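SusD-like protein BACOVA_02651 (Bacteroides ovatus, PDB 5E75) binds polysaccharide at the cell surface and probably captures xyloglucan there before its transport into the periplasm for degradation. Local coordinates at residues A[38-43]-A[71-75]; A[223-227]-A[241-245]; A[375-379]-A[400-404]. All coordinates share one frame. Residues are numbered along the deposited sequence.

Interaction 1 of 3, residues A[38-43]-A[71-75]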
ATOM      1  N   ARG A  38      -7.655 -10.547   1.122  1.00 13.29           N
ATOM      2  CA  ARG A  38      -8.652  -9.907   1.970  1.00 15.39           C
ATOM      3  C   ARG A  38      -8.106  -8.734   2.771  1.00 14.00           C
ATOM      4  O   ARG A  38      -8.535  -7.596   2.557  1.00 12.36           O
ATOM      5  CB  ARG A  38      -9.266 -10.947   2.915  1.00 18.45           C
ATOM      6  CG  ARG A  38     -10.513 -10.482   3.663  1.00 28.86           C
ATOM      7  CD  ARG A  38     -11.443 -11.664   3.947  1.00 35.72           C
ATOM      8  NE  ARG A  38     -12.051 -12.191   2.723  1.00 38.92           N
ATOM      9  CZ  ARG A  38     -13.187 -11.748   2.185  1.00 40.95           C
ATOM     10  NH1 ARG A  38     -13.867 -10.756   2.751  1.00 42.33           N
ATOM     11  NH2 ARG A  38     -13.647 -12.302   1.069  1.00 38.44           N
ATOM     12  N   SER A  39      -7.179  -9.017   3.681  1.00 13.47           N
ATOM     13  CA  SER A  39      -6.792  -8.064   4.712  1.00 11.66           C
ATOM     14  C   SER A  39      -6.068  -6.811   4.201  1.00 11.33           C
ATOM     15  O   SER A  39      -6.057  -5.801   4.885  1.00 10.03           O
ATOM     16  CB  SER A  39      -5.945  -8.751   5.779  1.00 15.50           C
ATOM     17  OG  SER A  39      -4.731  -9.245   5.239  1.00 15.48           O
ATOM     18  N   ILE A  40      -5.460  -6.895   3.025  1.00  9.20           N
ATOM     19  CA  ILE A  40      -4.790  -5.747   2.437  1.00  9.30           C
ATOM     20  C   ILE A  40      -5.725  -4.531   2.401  1.00  8.88           C
ATOM     21  O   ILE A  40      -5.278  -3.395   2.632  1.00  8.78           O
ATOM     22  CB  ILE A  40      -4.245  -6.101   1.039  1.00  8.76           C
ATOM     23  CG1 ILE A  40      -3.393  -4.961   0.491  1.00  9.37           C
ATOM     24  CG2 ILE A  40      -5.381  -6.464   0.069  1.00  9.82           C
ATOM     25  CD1 ILE A  40      -2.565  -5.353  -0.760  1.00 11.46           C
ATOM     26  N   VAL A  41      -7.012  -4.755   2.152  1.00  9.37           N
ATOM     27  CA  VAL A  41      -7.964  -3.649   1.987  1.00 10.56           C
ATOM     28  C   VAL A  41      -8.251  -2.912   3.313  1.00  9.14           C
ATOM     29  O   VAL A  41      -8.027  -1.712   3.398  1.00  8.67           O
ATOM     30  CB  VAL A  41      -9.250  -4.149   1.294  1.00 11.92           C
ATOM     31  CG1 VAL A  41     -10.325  -3.063   1.219  1.00 13.22           C
ATOM     32  CG2 VAL A  41      -8.929  -4.676  -0.102  1.00 13.05           C
ATOM     33  N   PRO A  42      -8.725  -3.627   4.351  1.00  9.01           N
ATOM     34  CA  PRO A  42      -8.997  -2.900   5.601  1.00  9.72           C
ATOM     35  C   PRO A  42      -7.735  -2.418   6.307  1.00 11.55           C
ATOM     36  O   PRO A  42      -7.779  -1.372   6.938  1.00 10.61           O
ATOM     37  CB  PRO A  42      -9.739  -3.933   6.458  1.00 12.74           C
ATOM     38  CG  PRO A  42      -9.350  -5.265   5.865  1.00 10.75           C
ATOM     39  CD  PRO A  42      -9.257  -5.003   4.399  1.00 10.95           C
ATOM     40  N   ILE A  43      -6.625  -3.133   6.214  1.00  9.67           N
ATOM     41  CA  ILE A  43      -5.430  -2.705   6.928  1.00  9.01           C
ATOM     42  C   ILE A  43      -4.724  -1.558   6.206  1.00  9.09           C
ATOM     43  O   ILE A  43      -4.409  -0.533   6.814  1.00 11.10           O
ATOM     44  CB  ILE A  43      -4.459  -3.877   7.162  1.00 10.22           C
ATOM     45  CG1 ILE A  43      -5.114  -4.924   8.078  1.00 11.97           C
ATOM     46  CG2 ILE A  43      -3.176  -3.368   7.785  1.00 12.96           C
ATOM     47  CD1 ILE A  43      -4.260  -6.181   8.289  1.00 14.97           C
ATOM     48  N   ASN A  71      -8.939 -10.639   9.628  1.00 13.24           N
ATOM     49  CA  ASN A  71      -7.955  -9.896   8.867  1.00 12.89           C
ATOM     50  C   ASN A  71      -6.588  -9.911   9.532  1.00 13.09           C
ATOM     51  O   ASN A  71      -5.576  -9.872   8.841  1.00 13.68           O
ATOM     52  CB  ASN A  71      -8.413  -8.452   8.658  1.00 13.32           C
ATOM     53  CG  ASN A  71      -9.586  -8.362   7.729  1.00 14.79           C
ATOM     54  OD1 ASN A  71      -9.466  -8.630   6.536  1.00 16.49           O
ATOM     55  ND2 ASN A  71     -10.744  -8.026   8.272  1.00 16.18           N
ATOM     56  N   LEU A  72      -6.548  -9.967  10.862  1.00 12.11           N
ATOM     57  CA  LEU A  72      -5.275 -10.022  11.562  1.00 12.58           C
ATOM     58  C   LEU A  72      -4.587 -11.357  11.324  1.00 15.49           C
ATOM     59  O   LEU A  72      -3.401 -11.395  11.044  1.00 14.25           O
ATOM     60  CB  LEU A  72      -5.452  -9.773  13.063  1.00 13.45           C
ATOM     61  CG  LEU A  72      -6.043  -8.413  13.438  1.00 15.42           C
ATOM     62  CD1 LEU A  72      -6.214  -8.342  14.946  1.00 17.92           C
ATOM     63  CD2 LEU A  72      -5.152  -7.287  12.945  1.00 15.71           C
ATOM     64  N   SER A  73      -5.336 -12.452  11.442  1.00 14.99           N
ATOM     65  CA  SER A  73      -4.752 -13.767  11.249  1.00 16.74           C
ATOM     66  C   SER A  73      -4.358 -13.959   9.782  1.00 16.27           C
ATOM     67  O   SER A  73      -3.301 -14.510   9.490  1.00 14.01           O
ATOM     68  CB  SER A  73      -5.710 -14.844  11.747  1.00 19.90           C
ATOM     69  OG  SER A  73      -6.971 -14.690  11.165  1.00 22.47           O
ATOM     70  N   GLY A  74      -5.177 -13.471   8.859  1.00 13.58           N
ATOM     71  CA  GLY A  74      -4.867 -13.578   7.447  1.00 14.97           C
ATOM     72  C   GLY A  74      -3.621 -12.782   7.092  1.00 12.37           C
ATOM     73  O   GLY A  74      -2.755 -13.256   6.363  1.00 12.55           O
ATOM     74  N   ALA A  75      -3.524 -11.551   7.592  1.00 12.25           N
ATOM     75  CA  ALA A  75      -2.359 -10.715   7.281  1.00 11.07           C
ATOM     76  C   ALA A  75      -1.075 -11.323   7.851  1.00 10.81           C
ATOM     77  O   ALA A  75      -0.066 -11.414   7.157  1.00 13.03           O
ATOM     78  CB  ALA A  75      -2.565  -9.290   7.801  1.00 12.77           C
TER
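N71, near the start of helix 70-95, reaches across to the turn that leads into helix 40-46. Its m chi1 lays the amide against the chain between R38 and P42, with N71 OD1 3.4 Å from P42 CG and 3.6 Å from R38 CG. These are van der Waals contacts: OD1 is buried with no polar partner in the model, whereas ND2 is hydrogen-bonded to a residue flanking the segments. R38 sends its t,t chain past the amide, and its guanidinium is held instead by the hydroxyl of Y57. S39 is small enough for the two backbones to come within 4.7 Å, CA to CA, at N71. Its p rotamer puts S39 OG 3.4 Å from A75 CB, while S39 CB lies 3.3 Å from N71 O; the hydroxyl makes a weak hydrogen bond to Y35 O. The m,t chain of I43 brings CD1 to 3.6 Å from A75 CB. Alanine suits that spot because a methyl group fills the space without pushing the helices apart. The contact is side-chain packing, in a SusD-family fold of the TPR clan, that seats short helix 40-46 against the start of helix 70-95, with F60 of helix 58-62 packing on P42, I43 and N71.

Interaction 2 of 3, residues A[223-227]-A[241-245]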
ATOM      1  N   GLY A 223      16.738   6.734 -14.850  1.00 14.22           N
ATOM      2  CA  GLY A 223      16.263   6.846 -16.214  1.00 20.59           C
ATOM      3  C   GLY A 223      14.774   6.558 -16.330  1.00 20.13           C
ATOM      4  O   GLY A 223      14.239   6.511 -17.438  1.00 22.89           O
ATOM      5  N   LEU A 224      14.108   6.368 -15.191  1.00 13.38           N
ATOM      6  CA  LEU A 224      12.680   6.095 -15.159  1.00 13.50           C
ATOM      7  C   LEU A 224      11.926   7.393 -14.973  1.00 13.37           C
ATOM      8  O   LEU A 224      12.440   8.341 -14.378  1.00 13.52           O
ATOM      9  CB  LEU A 224      12.370   5.142 -14.001  1.00 13.02           C
ATOM     10  CG  LEU A 224      13.112   3.809 -14.018  1.00 14.48           C
ATOM     11  CD1 LEU A 224      12.857   3.044 -12.725  1.00 17.01           C
ATOM     12  CD2 LEU A 224      12.695   3.005 -15.218  1.00 14.49           C
ATOM     13  N   ASP A 225      10.700   7.429 -15.477  1.00 12.82           N
ATOM     14  CA  ASP A 225       9.862   8.607 -15.282  1.00 11.86           C
ATOM     15  C   ASP A 225       8.466   8.197 -14.860  1.00 11.99           C
ATOM     16  O   ASP A 225       8.058   7.048 -15.005  1.00 13.41           O
ATOM     17  CB  ASP A 225       9.800   9.436 -16.570  1.00 14.09           C
ATOM     18  CG  ASP A 225       9.480  10.921 -16.320  1.00 27.52           C
ATOM     19  OD1 ASP A 225       9.320  11.370 -15.149  1.00 23.40           O
ATOM     20  OD2 ASP A 225       9.414  11.657 -17.329  1.00 32.69           O
ATOM     21  N   LEU A 226       7.732   9.160 -14.331  1.00 10.74           N
ATOM     22  CA  LEU A 226       6.309   8.965 -14.064  1.00 11.26           C
ATOM     23  C   LEU A 226       5.525   8.765 -15.359  1.00 11.71           C
ATOM     24  O   LEU A 226       5.823   9.405 -16.372  1.00 13.25           O
ATOM     25  CB  LEU A 226       5.725  10.181 -13.347  1.00 11.05           C
ATOM     26  CG  LEU A 226       6.423  10.619 -12.060  1.00 10.40           C
ATOM     27  CD1 LEU A 226       5.700  11.794 -11.503  1.00 11.01           C
ATOM     28  CD2 LEU A 226       6.460   9.504 -11.033  1.00 11.68           C
ATOM     29  N   MET A 227       4.533   7.879 -15.347  1.00  9.63           N
ATOM     30  CA  MET A 227       3.608   7.804 -16.475  1.00 11.06           C
ATOM     31  C   MET A 227       2.954   9.181 -16.689  1.00 11.28           C
ATOM     32  O   MET A 227       2.622   9.885 -15.733  1.00 11.10           O
ATOM     33  CB  MET A 227       2.525   6.750 -16.270  1.00 10.97           C
ATOM     34  CG  MET A 227       3.037   5.308 -16.233  1.00 11.89           C
ATOM     35  SD  MET A 227       1.715   4.115 -16.583  1.00 11.49           S
ATOM     36  CE  MET A 227       1.672   4.167 -18.378  1.00 12.70           C
ATOM     37  N   ASN A 241       4.536  -1.052 -16.048  1.00 10.47           N
ATOM     38  CA  ASN A 241       4.981   0.187 -16.659  1.00  9.81           C
ATOM     39  C   ASN A 241       6.253   0.701 -15.977  1.00 10.33           C
ATOM     40  O   ASN A 241       6.663   0.195 -14.922  1.00 10.34           O
ATOM     41  CB  ASN A 241       3.864   1.229 -16.570  1.00 10.14           C
ATOM     42  CG  ASN A 241       3.533   1.601 -15.134  1.00  9.00           C
ATOM     43  OD1 ASN A 241       4.255   2.372 -14.506  1.00  9.83           O
ATOM     44  ND2 ASN A 241       2.460   1.025 -14.602  1.00 10.34           N
ATOM     45  N   GLN A 242       6.880   1.719 -16.554  1.00  9.69           N
ATOM     46  CA  GLN A 242       8.176   2.164 -16.049  1.00 11.59           C
ATOM     47  C   GLN A 242       8.134   2.739 -14.633  1.00 10.75           C
ATOM     48  O   GLN A 242       9.165   2.756 -13.949  1.00 10.83           O
ATOM     49  CB  GLN A 242       8.810   3.184 -16.995  1.00 14.49           C
ATOM     50  CG  GLN A 242       8.060   4.490 -17.104  1.00 13.98           C
ATOM     51  CD  GLN A 242       8.830   5.528 -17.888  1.00 14.77           C
ATOM     52  OE1 GLN A 242      10.026   5.733 -17.658  1.00 15.40           O
ATOM     53  NE2 GLN A 242       8.151   6.189 -18.817  1.00 19.41           N
ATOM     54  N   GLU A 243       6.962   3.211 -14.204  1.00  9.59           N
ATOM     55  CA  GLU A 243       6.783   3.754 -12.851  1.00  9.02           C
ATOM     56  C   GLU A 243       6.610   2.639 -11.801  1.00  9.12           C
ATOM     57  O   GLU A 243       6.743   2.875 -10.588  1.00 10.13           O
ATOM     58  CB  GLU A 243       5.598   4.741 -12.822  1.00  9.43           C
ATOM     59  CG  GLU A 243       5.284   5.311 -11.454  1.00  9.32           C
ATOM     60  CD  GLU A 243       4.349   6.505 -11.484  1.00  8.72           C
ATOM     61  OE1 GLU A 243       4.025   7.001 -12.577  1.00 10.16           O
ATOM     62  OE2 GLU A 243       3.936   6.920 -10.388  1.00  9.67           O
ATOM     63  N   SER A 244       6.317   1.429 -12.263  1.00  9.81           N
ATOM     64  CA  SER A 244       6.108   0.295 -11.372  1.00 10.02           C
ATOM     65  C   SER A 244       7.461  -0.290 -10.966  1.00 10.52           C
ATOM     66  O   SER A 244       8.070  -1.081 -11.718  1.00 11.75           O
ATOM     67  CB  SER A 244       5.272  -0.768 -12.088  1.00  9.08           C
ATOM     68  OG  SER A 244       4.873  -1.806 -11.208  1.00 10.42           O
ATOM     69  N   LEU A 245       7.957   0.079  -9.789  1.00  9.30           N
ATOM     70  CA  LEU A 245       9.246  -0.422  -9.319  1.00  8.64           C
ATOM     71  C   LEU A 245       9.116  -1.827  -8.735  1.00  8.80           C
ATOM     72  O   LEU A 245       9.998  -2.668  -8.922  1.00  9.67           O
ATOM     73  CB  LEU A 245       9.857   0.543  -8.297  1.00  9.83           C
ATOM     74  CG  LEU A 245      10.335   1.882  -8.877  1.00 12.47           C
ATOM     75  CD1 LEU A 245      10.715   2.861  -7.802  1.00 12.01           C
ATOM     76  CD2 LEU A 245      11.527   1.642  -9.776  1.00 17.45           C
TER
HETATM   77  O   HOH W   1      12.055   7.176 -18.801  1.00 24.19           O
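One carboxylate oxygen and one amide oxygen accept hydrogen bonds from the backbone of 223-227. E243 OE1 accepts from M227 N at 2.9 Å, and Q242 OE1 from D225 N at 2.8 Å, so alternate backbone NH groups of the extended residues 224-227 are satisfied. The charge of E243 is balanced by salt bridges to R393 through OE1 and to R359 through OE2, which makes a glutamate well suited to this buried position. D225 directs its carboxylate to R389, with a weak bond from L226 N to D225 OD1 at 2.8 Å. Q242, at the exposed edge, also shares a water with the start of the segment: the water donates to Q242 OE1 and to G223 O, each at 2.7 Å. G223, the first residue to leave helical geometry after helix 205-221, has positive phi, which glycine adopts easily.

Q242 and E243 are the central residues of a type I turn, closed by S244 N to N241 O at 3.0 Å, and this places consecutive side chains where both can reach the other segment. Packing fills in around the polar links. L224 CD1 meets L245 CD2 at 3.5 Å, M227 SD lies 3.4 Å from N241 CG, over the amide, whose ND2 is hydrogen-bonded to N238 O, and L226 CD2 is 3.7 Å from E243 OE2. The turn leads into strand 244-248, which pairs with strand 355-359, while 223-227 rests on helices 360-372 and 382-393 through Y364, R389 and R393.

Interaction 3 of 3, residues A[375-379]-A[400-404]; sequences NSTLS and SSITL
L378 lies beside I402, CB to CG1 3.9 Å, at the centre of a single antiparallel beta bridge between two interhelical loops. Such an isolated bridge joins extended segments without forming a sheet. The segments run nearly antiparallel, 162° apart end to end. L378 and I402 form a hydrogen-bonded pair, CA-CA 5.3 Å, flanked by T377 with T403 at 4.8 Å and S379 with S401 at 4.2 Å. L378 N donates to I402 O, and I402 N to L378 O, both at 2.9 Å. CA-H...O contacts support them: T377 CA to I402 O at 3.3 Å, S401 CA to L378 O at 3.2 Å.

Build T377, L378, S401 and I402 with extended phi/psi near -145/154, -123/120, -155/149 and -130/151; S379 leaves the extended form, at -129/10, and S376 and S400 are turned, with psi near -20°. L378 takes t,p and I402 p,t, both packing inward on L384 of helix 382-393. T377, S379, S401 and T403, all with chi1 near +60°, form the more polar outer face; S379 CB is 3.9 Å from S401 CB, and T377 CG2 4.2 Å from T403 CG2. T403, phi/psi -118/176, is the N-cap of helix 404-415, and its N is hydrogen-bonded to D406 OD2. The bridge ties together the loops at the two ends of helix 382-393. A water donates to S376 O and accepts from L404 N, each at 2.9 Å.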
ATOM      1  N   ASN A 375      13.398  20.759   9.190  1.00 13.46           N
ATOM      2  CA  ASN A 375      12.963  22.130   8.931  1.00 16.28           C
ATOM      3  C   ASN A 375      11.444  22.233   8.837  1.00 13.86           C
ATOM      4  O   ASN A 375      10.758  21.258   8.515  1.00 15.37           O
ATOM      5  CB  ASN A 375      13.642  22.657   7.673  1.00 17.05           C
ATOM      6  CG  ASN A 375      15.131  22.877   7.876  1.00 19.95           C
ATOM      7  OD1 ASN A 375      15.553  23.414   8.903  1.00 28.34           O
ATOM      8  ND2 ASN A 375      15.926  22.439   6.929  1.00 25.57           N
ATOM      9  N   SER A 376      10.897  23.405   9.132  1.00 14.68           N
ATOM     10  CA  SER A 376       9.448  23.558   9.112  1.00 15.06           C
ATOM     11  C   SER A 376       8.926  23.704   7.683  1.00 13.55           C
ATOM     12  O   SER A 376       7.766  23.408   7.415  1.00 14.93           O
ATOM     13  CB  SER A 376       9.024  24.745   9.975  1.00 17.33           C
ATOM     14  OG  SER A 376       9.538  25.953   9.455  1.00 21.75           O
ATOM     15  N   THR A 377       9.802  24.116   6.766  1.00 13.39           N
ATOM     16  CA  THR A 377       9.436  24.292   5.365  0.65 13.84           C
ATOM     17  C   THR A 377      10.607  23.920   4.481  1.00 14.19           C
ATOM     18  O   THR A 377      11.767  23.982   4.910  1.00 15.22           O
ATOM     19  CB  THR A 377       9.068  25.755   5.021  0.65 17.49           C
ATOM     20  OG1 THR A 377      10.250  26.570   5.057  0.65 17.12           O
ATOM     21  CG2 THR A 377       8.043  26.312   5.979  0.65 21.64           C
ATOM     22  N   LEU A 378      10.289  23.519   3.258  1.00 12.69           N
ATOM     23  CA  LEU A 378      11.261  23.248   2.209  1.00 12.26           C
ATOM     24  C   LEU A 378      10.888  24.134   1.032  1.00 12.55           C
ATOM     25  O   LEU A 378       9.773  24.043   0.514  1.00 12.89           O
ATOM     26  CB  LEU A 378      11.208  21.769   1.792  1.00 12.39           C
ATOM     27  CG  LEU A 378      12.192  21.366   0.686  1.00 11.08           C
ATOM     28  CD1 LEU A 378      13.602  21.402   1.193  1.00 13.77           C
ATOM     29  CD2 LEU A 378      11.865  19.975   0.148  1.00 13.74           C
ATOM     30  N   SER A 379      11.803  25.010   0.611  1.00 12.99           N
ATOM     31  CA  SER A 379      11.474  25.996  -0.432  1.00 13.41           C
ATOM     32  C   SER A 379      12.478  26.023  -1.578  1.00 15.73           C
ATOM     33  O   SER A 379      12.419  26.905  -2.447  1.00 17.52           O
ATOM     34  CB  SER A 379      11.347  27.394   0.172  1.00 16.85           C
ATOM     35  OG  SER A 379      12.564  27.781   0.755  1.00 21.74           O
ATOM     36  N   SER A 400       5.583  26.477  -4.205  1.00 15.84           N
ATOM     37  CA  SER A 400       6.876  27.145  -4.066  1.00 16.79           C
ATOM     38  C   SER A 400       7.549  26.792  -2.750  1.00 16.69           C
ATOM     39  O   SER A 400       8.741  27.024  -2.577  1.00 17.33           O
ATOM     40  CB  SER A 400       6.708  28.668  -4.162  1.00 19.05           C
ATOM     41  OG  SER A 400       5.772  29.107  -3.209  1.00 26.13           O
ATOM     42  N   SER A 401       6.777  26.235  -1.824  1.00 15.20           N
ATOM     43  CA  SER A 401       7.315  25.728  -0.566  1.00 14.59           C
ATOM     44  C   SER A 401       6.369  24.655  -0.039  1.00 15.44           C
ATOM     45  O   SER A 401       5.166  24.703  -0.303  1.00 16.30           O
ATOM     46  CB  SER A 401       7.461  26.860   0.447  1.00 18.44           C
ATOM     47  OG  SER A 401       6.205  27.287   0.911  1.00 24.19           O
ATOM     48  N   ILE A 402       6.916  23.674   0.680  1.00 12.93           N
ATOM     49  CA  ILE A 402       6.097  22.628   1.280  1.00 13.84           C
ATOM     50  C   ILE A 402       6.422  22.437   2.743  1.00 12.99           C
ATOM     51  O   ILE A 402       7.556  22.689   3.188  1.00 14.03           O
ATOM     52  CB  ILE A 402       6.243  21.263   0.548  1.00 14.00           C
ATOM     53  CG1 ILE A 402       7.681  20.747   0.575  1.00 12.05           C
ATOM     54  CG2 ILE A 402       5.760  21.392  -0.891  1.00 14.24           C
ATOM     55  CD1 ILE A 402       7.863  19.368  -0.078  1.00 14.81           C
ATOM     56  N   THR A 403       5.408  21.995   3.477  1.00 12.10           N
ATOM     57  CA  THR A 403       5.543  21.579   4.857  1.00 11.49           C
ATOM     58  C   THR A 403       5.173  20.094   4.973  1.00 11.44           C
ATOM     59  O   THR A 403       4.740  19.462   3.994  1.00 11.02           O
ATOM     60  CB  THR A 403       4.584  22.343   5.773  1.00 12.93           C
ATOM     61  OG1 THR A 403       3.238  21.942   5.491  1.00 14.82           O
ATOM     62  CG2 THR A 403       4.702  23.867   5.589  1.00 14.44           C
ATOM     63  N   LEU A 404       5.326  19.536   6.167  1.00 10.97           N
ATOM     64  CA  LEU A 404       4.924  18.154   6.393  1.00 11.06           C
ATOM     65  C   LEU A 404       3.424  17.995   6.092  1.00 11.44           C
ATOM     66  O   LEU A 404       2.997  16.968   5.553  1.00 10.64           O
ATOM     67  CB  LEU A 404       5.263  17.711   7.813  1.00 11.03           C
ATOM     68  CG  LEU A 404       4.932  16.244   8.121  1.00 13.83           C
ATOM     69  CD1 LEU A 404       5.749  15.278   7.256  1.00 15.59           C
ATOM     70  CD2 LEU A 404       5.125  15.956   9.599  1.00 14.29           C
TER
HETATM   71  O   HOH W   2       6.692  20.897   8.337  1.00 15.94           O

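How the interactions relate
Burial and chemistry change together across the three contacts. Interaction 1 is buried, about 12 Å from the chain's centre to its own, and joins two helices by van der Waals packing. Interactions 2 and 3 are partly buried, their centres about 17 and 25 Å out. In interaction 2 side-chain oxygens of a turn bind backbone NH groups and arginine charges; in interaction 3 the backbones bind each other, with apolar residues inward and hydroxyls outward. Helices 360-372 and 382-393 are common neighbours of interactions 2 and 3, though the nearest atoms of the two contacts are about 14 Å apart. Interaction 1 lies on the opposite side of the chain's centre from both. None touches another.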